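Local coordinates for isochorismatase family protein (Enterococcus faecalis, PDB 2A67) that is of unknown function but, as a member of the isochorismatase family, probably acts as a hydrolase, at residues Asn34-Ile37 against Ala38-Gln42. Numbering follows the deposited sequence.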
loop_
_atom_site.group_PDB
_atom_site.type_symbol
_atom_site.label_atom_id
_atom_site.label_comp_id
_atom_site.label_asym_id
_atom_site.label_seq_id
_atom_site.Cartn_x
_atom_site.Cartn_y
_atom_site.Cartn_z
ATOM N N ASN D 34 -16.877 -5.641 -17.172
ATOM C CA ASN D 34 -18.216 -5.414 -17.727
ATOM C C ASN D 34 -19.335 -6.300 -17.076
ATOM O O ASN D 34 -20.459 -5.829 -16.891
ATOM C CB ASN D 34 -18.203 -5.634 -19.215
ATOM C CG ASN D 34 -17.755 -4.394 -19.991
ATOM O OD1 ASN D 34 -17.463 -4.499 -21.169
ATOM N ND2 ASN D 34 -17.742 -3.230 -19.345
ATOM N N GLN D 35 -19.022 -7.550 -16.740
ATOM C CA GLN D 35 -19.993 -8.433 -16.028
ATOM C C GLN D 35 -20.361 -7.866 -14.654
ATOM O O GLN D 35 -21.542 -7.873 -14.257
ATOM C CB GLN D 35 -19.459 -9.856 -15.861
ATOM C CG GLN D 35 -19.381 -10.672 -17.138
ATOM C CD GLN D 35 -19.191 -12.163 -16.874
ATOM O OE1 GLN D 35 -19.912 -13.016 -17.471
ATOM N NE2 GLN D 35 -18.275 -12.509 -15.939
ATOM N N ARG D 36 -19.364 -7.338 -13.941
ATOM C CA ARG D 36 -19.626 -6.712 -12.641
ATOM C C ARG D 36 -20.430 -5.453 -12.799
ATOM O O ARG D 36 -21.340 -5.201 -12.035
ATOM C CB ARG D 36 -18.319 -6.422 -11.884
ATOM C CG ARG D 36 -17.418 -7.628 -11.722
ATOM C CD ARG D 36 -18.239 -8.757 -11.002
ATOM N NE ARG D 36 -18.672 -8.303 -9.674
ATOM C CZ ARG D 36 -19.724 -8.786 -9.025
ATOM N NH1 ARG D 36 -20.493 -9.702 -9.601
ATOM N NH2 ARG D 36 -20.013 -8.349 -7.816
ATOM N N ILE D 37 -20.033 -4.602 -13.758
ATOM C CA ILE D 37 -20.794 -3.398 -14.095
ATOM C C ILE D 37 -22.265 -3.756 -14.242
ATOM O O ILE D 37 -23.128 -3.094 -13.690
ATOM C CB ILE D 37 -20.241 -2.741 -15.403
ATOM C CG1 ILE D 37 -18.932 -1.993 -15.057
ATOM C CG2 ILE D 37 -21.266 -1.793 -16.028
ATOM C CD1 ILE D 37 -18.204 -1.404 -16.310
ATOM N N ALA D 38 -22.539 -4.780 -15.033
ATOM C CA ALA D 38 -23.910 -5.163 -15.306
ATOM C C ALA D 38 -24.656 -5.528 -14.003
ATOM O O ALA D 38 -25.775 -5.081 -13.797
ATOM C CB ALA D 38 -23.962 -6.310 -16.370
ATOM N N VAL D 39 -24.003 -6.218 -13.080
ATOM C CA VAL D 39 -24.646 -6.551 -11.761
ATOM C C VAL D 39 -24.918 -5.261 -10.950
ATOM O O VAL D 39 -25.959 -5.091 -10.341
ATOM C CB VAL D 39 -23.735 -7.473 -10.926
ATOM C CG1 VAL D 39 -24.182 -7.576 -9.468
ATOM C CG2 VAL D 39 -23.556 -8.868 -11.574
ATOM N N TYR D 40 -23.966 -4.336 -10.943
ATOM C CA TYR D 40 -24.165 -3.067 -10.240
ATOM C C TYR D 40 -25.312 -2.268 -10.818
ATOM O O TYR D 40 -26.104 -1.707 -10.050
ATOM C CB TYR D 40 -22.841 -2.262 -10.202
ATOM C CG TYR D 40 -21.981 -2.747 -9.073
ATOM C CD1 TYR D 40 -21.293 -3.953 -9.184
ATOM C CD2 TYR D 40 -21.884 -2.023 -7.890
ATOM C CE1 TYR D 40 -20.524 -4.452 -8.142
ATOM C CE2 TYR D 40 -21.075 -2.492 -6.834
ATOM C CZ TYR D 40 -20.410 -3.698 -6.973
ATOM O OH TYR D 40 -19.636 -4.189 -5.941
ATOM N N ARG D 41 -25.455 -2.273 -12.144
ATOM C CA ARG D 41 -26.588 -1.560 -12.815
ATOM C C ARG D 41 -27.934 -2.140 -12.440
ATOM O O ARG D 41 -28.854 -1.405 -12.065
ATOM C CB ARG D 41 -26.439 -1.574 -14.337
ATOM C CG ARG D 41 -25.203 -0.738 -14.837
ATOM C CD ARG D 41 -25.386 -0.200 -16.276
ATOM N NE ARG D 41 -24.099 0.283 -16.741
ATOM C CZ ARG D 41 -23.459 1.329 -16.224
ATOM N NH1 ARG D 41 -24.029 2.084 -15.275
ATOM N NH2 ARG D 41 -22.274 1.654 -16.694
ATOM N N GLN D 42 -28.018 -3.469 -12.498
ATOM C CA GLN D 42 -29.203 -4.217 -12.048
ATOM C C GLN D 42 -29.627 -3.860 -10.625
ATOM O O GLN D 42 -30.834 -3.785 -10.327
ATOM C CB GLN D 42 -28.885 -5.705 -11.979
ATOM C CG GLN D 42 -28.480 -6.495 -13.228
ATOM C CD GLN D 42 -27.928 -7.904 -12.800
ATOM O OE1 GLN D 42 -28.348 -8.468 -11.757
ATOM N NE2 GLN D 42 -26.978 -8.451 -13.588
#
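Arg36 reaches along one side of the last turns of its helix to meet Val39 and Tyr40, three and four residues on. Its chain folds back on itself through two successive bends, the first at chi2 (-56°), which carries the guanidinium toward the C-terminal end of the helix. There NH1 lies 3.7 Å from Val39 CG2, the two side chains running alongside each other. NH2 comes 3.9 Å from Tyr40 CE1, and the guanidinium plane stands almost perpendicular to the ring (87°), so the two do not lie flat on one another. The tyrosine instead offers its ring edge to the backbone: CD1 sits 3.1 Å from Arg36 O, which lies in the ring plane. That same oxygen accepts a nearly straight bond from Tyr40 N (3.0 Å), one of four successive i to i+4 bonds from Ala38 N to Arg41 N.

On another side of the helix, Ile37 and Arg41 project the same way, one turn apart. The methyl CG2 of Ile37 lies 3.6 Å from Arg41 NE, while the arginine's CG rests 3.3 Å from Ile37 O. Beyond the nearly straight aliphatic part of the arginine, the guanidinium lies against the same methyl, with NE, CZ and NH2 all near CG2, while NE bridges to Asp71 and NH1 to Asp76.

Glu105 joins the first group, pairing with Arg36 NE and accepting from Tyr40 OH, which probably offsets the nearness of Arg5 to Arg36. Helix 26-42 is the crossover of a beta-alpha-beta unit in the parallel sheet, and here Ile37 and Tyr40 pack on Leu7 of strand 5-10 and Ile47 of strand 47-52.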